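Local coordinates for gala protein type 1, 3 or 4 (Legionella pneumophila subsp. pneumophila, PDB 4XA9), which is a leucine-rich-repeat protein that may bind small GTPases and activate their GTP hydrolysis, at residues D29-Q40 with N58-V69. Residues are numbered along the deposited sequence; the frame is centred on the assembly and turned at random. Where two conformers were deposited one is given.
Sequences DNDIPLLCEFLQ and NGVKLFVNKTSV
Phe63 is the knob of this helix pair, its ring dropping among Ile32, Leu35, Cys36 and Leu39 of the neighbouring helix. With CG anti to the backbone N (chi1 175°), the ring reaches inward, where Leu39 CD1 meets its edge at CE1, 4.1 Å away, the two side chains crossing at about a right angle. Cys36 SG comes in obliquely, 5.0 Å from the ring centroid, and also rests 3.8 Å from Lys66 CB. Ile32 turns its CG2 branch onto the backbone, 3.5 Å from Gly59 O, and onto the CB atoms of Leu62 and Phe63.

At one end Asp29 lies against Gly59, where the backbones come within 4.0 Å, CA to CA. Its OD2 is hydrogen-bonded to Thr56 and takes a further bond from a water that also accepts from Asn58 ND2. At the other end Gln40 stretches out along an extended chain to give NE2 to Lys66 O, a 3.0 Å hydrogen bond with an N-H...O angle of 161°. The Lys66 chain, bent at chi2 and chi4, curls back so that NZ bonds Leu62 O from above the carbonyl plane. Thr67 lays CG2 on Leu39, while its OG1 accepts from Val69 N in an ST turn.

Helices 32-40 and 58-63 run side by side at 25° on the helical side of the leucine-rich-repeat solenoid; Leu39, Phe63 and Val69 pack inward on Leu48 of strand 47-49, and Val60 faces the next helix, 80-87.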
ATOM      1  N   ASP A  29      10.352  18.257  13.399  1.00 19.37           N
ATOM      2  CA  ASP A  29       9.581  18.849  14.479  1.00 23.95           C
ATOM      3  C   ASP A  29       9.729  20.365  14.533  1.00 25.52           C
ATOM      4  O   ASP A  29       8.754  21.067  14.781  1.00 24.84           O
ATOM      5  CB  ASP A  29       9.987  18.240  15.815  1.00 24.24           C
ATOM      6  CG  ASP A  29       9.689  16.762  15.887  1.00 24.88           C
ATOM      7  OD1 ASP A  29       8.826  16.283  15.120  1.00 22.53           O
ATOM      8  OD2 ASP A  29      10.322  16.074  16.712  1.00 26.53           O
ATOM      9  N   ASN A  30      10.922  20.852  14.278  1.00 29.17           N
ATOM     10  CA  ASN A  30      11.220  22.259  14.334  1.00 28.07           C
ATOM     11  C   ASN A  30      10.544  23.079  13.278  1.00 23.99           C
ATOM     12  O   ASN A  30      10.579  24.245  13.360  1.00 21.90           O
ATOM     13  CB  ASN A  30      12.709  22.501  14.326  1.00 31.96           C
ATOM     14  CG  ASN A  30      13.333  22.216  15.668  1.00 39.95           C
ATOM     15  OD1 ASN A  30      12.669  22.260  16.676  1.00 42.16           O
ATOM     16  ND2 ASN A  30      14.611  21.880  15.674  1.00 37.81           N
ATOM     17  N   ASP A  31       9.975  22.433  12.275  1.00 19.06           N
ATOM     18  CA  ASP A  31       9.295  23.130  11.184  1.00 20.80           C
ATOM     19  C   ASP A  31       7.829  23.361  11.528  1.00 20.50           C
ATOM     20  O   ASP A  31       7.122  24.095  10.835  1.00 19.19           O
ATOM     21  CB  ASP A  31       9.396  22.349   9.875  1.00 23.37           C
ATOM     22  CG  ASP A  31      10.817  22.264   9.361  1.00 23.19           C
ATOM     23  OD1 ASP A  31      11.354  23.305   8.921  1.00 21.32           O
ATOM     24  OD2 ASP A  31      11.385  21.153   9.380  1.00 22.10           O
ATOM     25  N   ILE A  32       7.371  22.733  12.601  1.00 19.33           N
ATOM     26  CA  ILE A  32       5.951  22.785  12.938  1.00 18.62           C
ATOM     27  C   ILE A  32       5.487  24.186  13.379  1.00 20.49           C
ATOM     28  O   ILE A  32       4.417  24.622  12.953  1.00 22.90           O
ATOM     29  CB  ILE A  32       5.597  21.733  14.019  1.00 16.46           C
ATOM     30  CG1 ILE A  32       5.948  20.324  13.522  1.00 19.26           C
ATOM     31  CG2 ILE A  32       4.116  21.800  14.376  1.00 17.88           C
ATOM     32  CD1 ILE A  32       5.196  19.900  12.263  1.00 19.54           C
ATOM     33  N   PRO A  33       6.283  24.909  14.206  1.00 20.72           N
ATOM     34  CA  PRO A  33       5.845  26.275  14.542  1.00 19.51           C
ATOM     35  C   PRO A  33       5.572  27.178  13.337  1.00 20.53           C
ATOM     36  O   PRO A  33       4.553  27.863  13.335  1.00 20.60           O
ATOM     37  CB  PRO A  33       7.017  26.823  15.367  1.00 18.95           C
ATOM     38  CG  PRO A  33       7.574  25.619  16.036  1.00 19.12           C
ATOM     39  CD  PRO A  33       7.474  24.525  14.992  1.00 20.23           C
ATOM     40  N   LEU A  34       6.449  27.181  12.336  1.00 20.95           N
ATOM     41  CA  LEU A  34       6.210  27.989  11.137  1.00 18.82           C
ATOM     42  C   LEU A  34       4.933  27.542  10.436  1.00 17.38           C
ATOM     43  O   LEU A  34       4.113  28.368  10.033  1.00 17.59           O
ATOM     44  CB  LEU A  34       7.394  27.907  10.172  1.00 17.89           C
ATOM     45  CG  LEU A  34       7.219  28.633   8.834  1.00 19.71           C
ATOM     46  CD1 LEU A  34       6.962  30.119   9.053  1.00 21.07           C
ATOM     47  CD2 LEU A  34       8.448  28.436   7.967  1.00 20.35           C
ATOM     48  N   LEU A  35       4.777  26.232  10.287  1.00 17.92           N
ATOM     49  CA  LEU A  35       3.555  25.663   9.726  1.00 18.74           C
ATOM     50  C   LEU A  35       2.291  26.201  10.413  1.00 21.63           C
ATOM     51  O   LEU A  35       1.369  26.681   9.747  1.00 19.54           O
ATOM     52  CB  LEU A  35       3.593  24.139   9.842  1.00 19.83           C
ATOM     53  CG  LEU A  35       2.281  23.432   9.518  1.00 21.49           C
ATOM     54  CD1 LEU A  35       1.953  23.610   8.038  1.00 17.05           C
ATOM     55  CD2 LEU A  35       2.357  21.960   9.898  1.00 22.02           C
ATOM     56  N   CYS A  36       2.254  26.122  11.742  1.00 17.72           N
ATOM     57  CA  CYS A  36       1.076  26.554  12.493  1.00 20.67           C
ATOM     58  C   CYS A  36       0.834  28.048  12.359  1.00 23.49           C
ATOM     59  O   CYS A  36      -0.311  28.501  12.350  1.00 20.13           O
ATOM     60  CB  CYS A  36       1.209  26.178  13.968  1.00 19.48           C
ATOM     61  SG  CYS A  36       1.179  24.393  14.252  1.00 24.46           S
ATOM     62  N   GLU A  37       1.915  28.814  12.259  1.00 22.44           N
ATOM     63  CA  GLU A  37       1.800  30.246  12.053  1.00 24.38           C
ATOM     64  C   GLU A  37       1.095  30.535  10.740  1.00 20.56           C
ATOM     65  O   GLU A  37       0.193  31.369  10.673  1.00 21.36           O
ATOM     66  CB  GLU A  37       3.178  30.904  12.063  1.00 28.01           C
ATOM     67  CG  GLU A  37       3.331  31.926  13.144  1.00 30.89           C
ATOM     68  CD  GLU A  37       4.547  32.802  12.952  1.00 29.74           C
ATOM     69  OE1 GLU A  37       5.530  32.345  12.322  1.00 27.43           O
ATOM     70  OE2 GLU A  37       4.500  33.956  13.426  1.00 29.98           O
ATOM     71  N   PHE A  38       1.510  29.833   9.692  1.00 19.83           N
ATOM     72  CA  PHE A  38       0.899  29.997   8.384  1.00 18.96           C
ATOM     73  C   PHE A  38      -0.576  29.595   8.411  1.00 21.71           C
ATOM     74  O   PHE A  38      -1.418  30.271   7.814  1.00 22.95           O
ATOM     75  CB  PHE A  38       1.660  29.180   7.337  1.00 17.30           C
ATOM     76  CG  PHE A  38       1.159  29.365   5.934  1.00 19.11           C
ATOM     77  CD1 PHE A  38       1.612  30.425   5.155  1.00 20.43           C
ATOM     78  CD2 PHE A  38       0.254  28.472   5.384  1.00 18.81           C
ATOM     79  CE1 PHE A  38       1.162  30.596   3.863  1.00 21.48           C
ATOM     80  CE2 PHE A  38      -0.203  28.639   4.095  1.00 20.46           C
ATOM     81  CZ  PHE A  38       0.253  29.705   3.330  1.00 20.73           C
ATOM     82  N   LEU A  39      -0.887  28.502   9.102  1.00 18.76           N
ATOM     83  CA  LEU A  39      -2.271  28.027   9.196  1.00 19.05           C
ATOM     84  C   LEU A  39      -3.138  29.002   9.988  1.00 22.72           C
ATOM     85  O   LEU A  39      -4.299  29.211   9.654  1.00 19.66           O
ATOM     86  CB  LEU A  39      -2.324  26.638   9.831  1.00 15.50           C
ATOM     87  CG  LEU A  39      -1.733  25.505   8.982  1.00 16.96           C
ATOM     88  CD1 LEU A  39      -1.589  24.241   9.814  1.00 16.51           C
ATOM     89  CD2 LEU A  39      -2.593  25.236   7.751  1.00 16.83           C
ATOM     90  N   GLN A  40      -2.568  29.604  11.031  1.00 23.66           N
ATOM     91  CA  GLN A  40      -3.290  30.597  11.829  1.00 24.82           C
ATOM     92  C   GLN A  40      -3.576  31.861  11.020  1.00 24.12           C
ATOM     93  O   GLN A  40      -4.589  32.528  11.236  1.00 21.52           O
ATOM     94  CB  GLN A  40      -2.500  30.939  13.092  1.00 23.44           C
ATOM     95  CG  GLN A  40      -2.546  29.830  14.125  1.00 24.67           C
ATOM     96  CD  GLN A  40      -1.500  29.987  15.201  1.00 28.91           C
ATOM     97  OE1 GLN A  40      -0.532  30.737  15.040  1.00 31.14           O
ATOM     98  NE2 GLN A  40      -1.687  29.283  16.315  1.00 27.44           N
ATOM     99  N   ASN A  58       7.268  14.938  19.265  1.00 24.70           N
ATOM    100  CA  ASN A  58       7.524  16.321  19.649  1.00 27.27           C
ATOM    101  C   ASN A  58       6.903  17.317  18.677  1.00 25.44           C
ATOM    102  O   ASN A  58       6.455  18.394  19.075  1.00 26.29           O
ATOM    103  CB  ASN A  58       9.024  16.561  19.765  1.00 30.10           C
ATOM    104  CG  ASN A  58       9.599  15.986  21.039  1.00 37.13           C
ATOM    105  OD1 ASN A  58       8.879  15.794  22.023  1.00 35.08           O
ATOM    106  ND2 ASN A  58      10.898  15.709  21.035  1.00 41.42           N
ATOM    107  N   GLY A  59       6.872  16.945  17.402  1.00 24.71           N
ATOM    108  CA  GLY A  59       6.265  17.781  16.384  1.00 24.39           C
ATOM    109  C   GLY A  59       4.767  17.838  16.560  1.00 20.44           C
ATOM    110  O   GLY A  59       4.147  18.881  16.356  1.00 20.29           O
ATOM    111  N   VAL A  60       4.183  16.705  16.938  1.00 20.66           N
ATOM    112  CA  VAL A  60       2.759  16.641  17.229  1.00 18.74           C
ATOM    113  C   VAL A  60       2.405  17.557  18.400  1.00 16.40           C
ATOM    114  O   VAL A  60       1.414  18.287  18.345  1.00 21.60           O
ATOM    115  CB  VAL A  60       2.313  15.204  17.545  1.00 20.78           C
ATOM    116  CG1 VAL A  60       0.872  15.189  18.038  1.00 23.27           C
ATOM    117  CG2 VAL A  60       2.463  14.320  16.315  1.00 19.70           C
ATOM    118  N   LYS A  61       3.219  17.528  19.455  1.00 22.28           N
ATOM    119  CA  LYS A  61       3.005  18.407  20.613  1.00 25.47           C
ATOM    120  C   LYS A  61       2.980  19.877  20.215  1.00 24.35           C
ATOM    121  O   LYS A  61       2.307  20.689  20.851  1.00 21.89           O
ATOM    122  CB  LYS A  61       4.085  18.188  21.677  1.00 27.77           C
ATOM    123  CG  LYS A  61       3.955  16.875  22.431  1.00 32.86           C
ATOM    124  CD  LYS A  61       4.972  16.781  23.556  1.00 38.10           C
ATOM    125  CE  LYS A  61       4.769  15.511  24.370  1.00 42.82           C
ATOM    126  NZ  LYS A  61       5.752  15.411  25.484  1.00 45.12           N
ATOM    127  N   LEU A  62       3.726  20.210  19.164  1.00 19.94           N
ATOM    128  CA  LEU A  62       3.807  21.582  18.678  1.00 18.39           C
ATOM    129  C   LEU A  62       2.650  21.914  17.760  1.00 19.53           C
ATOM    130  O   LEU A  62       2.411  23.077  17.445  1.00 19.26           O
ATOM    131  CB  LEU A  62       5.134  21.805  17.948  1.00 20.39           C
ATOM    132  CG  LEU A  62       6.354  21.679  18.860  1.00 25.01           C
ATOM    133  CD1 LEU A  62       7.648  21.820  18.081  1.00 26.99           C
ATOM    134  CD2 LEU A  62       6.271  22.732  19.958  1.00 27.01           C
ATOM    135  N   PHE A  63       1.932  20.887  17.322  1.00 18.52           N
ATOM    136  CA  PHE A  63       0.851  21.093  16.373  1.00 18.25           C
ATOM    137  C   PHE A  63      -0.524  21.116  17.026  1.00 19.47           C
ATOM    138  O   PHE A  63      -1.392  21.899  16.640  1.00 20.60           O
ATOM    139  CB  PHE A  63       0.872  20.007  15.297  1.00 19.02           C
ATOM    140  CG  PHE A  63      -0.279  20.094  14.347  1.00 18.83           C
ATOM    141  CD1 PHE A  63      -0.247  20.994  13.292  1.00 20.22           C
ATOM    142  CD2 PHE A  63      -1.395  19.291  14.508  1.00 21.05           C
ATOM    143  CE1 PHE A  63      -1.303  21.092  12.415  1.00 25.67           C
ATOM    144  CE2 PHE A  63      -2.463  19.383  13.632  1.00 25.27           C
ATOM    145  CZ  PHE A  63      -2.419  20.286  12.585  1.00 26.72           C
ATOM    146  N   VAL A  64      -0.723  20.238  18.001  1.00 20.79           N
ATOM    147  CA  VAL A  64      -2.061  19.981  18.532  1.00 18.67           C
ATOM    148  C   VAL A  64      -2.699  21.210  19.179  1.00 18.56           C
ATOM    149  O   VAL A  64      -2.054  21.935  19.949  1.00 16.83           O
ATOM    150  CB  VAL A  64      -2.018  18.808  19.526  1.00 22.99           C
ATOM    151  CG1 VAL A  64      -3.292  18.740  20.353  1.00 25.20           C
ATOM    152  CG2 VAL A  64      -1.818  17.499  18.753  1.00 24.31           C
ATOM    153  N   ASN A  65      -3.963  21.448  18.819  1.00 18.04           N
ATOM    154  CA  ASN A  65      -4.756  22.565  19.332  1.00 21.00           C
ATOM    155  C   ASN A  65      -4.156  23.937  19.016  1.00 24.57           C
ATOM    156  O   ASN A  65      -4.385  24.905  19.741  1.00 23.80           O
ATOM    157  CB  ASN A  65      -4.965  22.404  20.843  1.00 20.13           C
ATOM    158  CG  ASN A  65      -5.901  21.254  21.172  1.00 19.91           C
ATOM    159  OD1 ASN A  65      -6.926  21.080  20.516  1.00 18.57           O
ATOM    160  ND2 ASN A  65      -5.535  20.444  22.163  1.00 17.47           N
ATOM    161  N   LYS A  66      -3.404  24.014  17.921  1.00 24.12           N
ATOM    162  CA  LYS A  66      -2.854  25.281  17.442  1.00 26.81           C
ATOM    163  C   LYS A  66      -3.735  25.881  16.356  1.00 22.96           C
ATOM    164  O   LYS A  66      -3.756  27.091  16.162  1.00 19.31           O
ATOM    165  CB  LYS A  66      -1.436  25.088  16.890  1.00 28.49           C
ATOM    166  CG  LYS A  66      -0.387  24.799  17.937  1.00 30.19           C
ATOM    167  CD  LYS A  66       0.131  26.092  18.538  1.00 32.34           C
ATOM    168  CE  LYS A  66       1.073  25.829  19.705  1.00 34.39           C
ATOM    169  NZ  LYS A  66       2.298  25.097  19.291  1.00 34.08           N
ATOM    170  N   THR A  67      -4.440  25.014  15.638  1.00 17.65           N
ATOM    171  CA  THR A  67      -5.148  25.402  14.423  1.00 21.35           C
ATOM    172  C   THR A  67      -6.561  24.823  14.404  1.00 24.07           C
ATOM    173  O   THR A  67      -6.935  24.059  15.290  1.00 24.29           O
ATOM    174  CB  THR A  67      -4.407  24.913  13.157  1.00 19.02           C
ATOM    175  OG1 THR A  67      -4.604  23.502  13.003  1.00 17.03           O
ATOM    176  CG2 THR A  67      -2.909  25.195  13.256  1.00 20.45           C
ATOM    177  N   SER A  68      -7.334  25.173  13.380  1.00 24.99           N
ATOM    178  CA  SER A  68      -8.681  24.631  13.230  0.53 26.40           C
ATOM    179  C   SER A  68      -8.721  23.512  12.186  1.00 24.95           C
ATOM    180  O   SER A  68      -9.789  23.163  11.673  1.00 23.94           O
ATOM    181  CB  SER A  68      -9.668  25.742  12.861  0.53 26.79           C
ATOM    182  OG  SER A  68      -9.795  26.676  13.921  0.53 26.62           O
ATOM    183  N   VAL A  69      -7.553  22.954  11.876  1.00 16.64           N
ATOM    184  CA  VAL A  69      -7.467  21.808  10.979  1.00 17.58           C
ATOM    185  C   VAL A  69      -8.289  20.643  11.529  1.00 16.49           C
ATOM    186  O   VAL A  69      -8.102  20.233  12.674  1.00 15.23           O
ATOM    187  CB  VAL A  69      -6.009  21.370  10.782  1.00 18.98           C
ATOM    188  CG1 VAL A  69      -5.941  19.951  10.215  1.00 20.20           C
ATOM    189  CG2 VAL A  69      -5.292  22.356   9.870  1.00 15.64           C
TER
HETATM  190  O   HOH W   1      12.191  17.180  18.534  1.00 32.64           O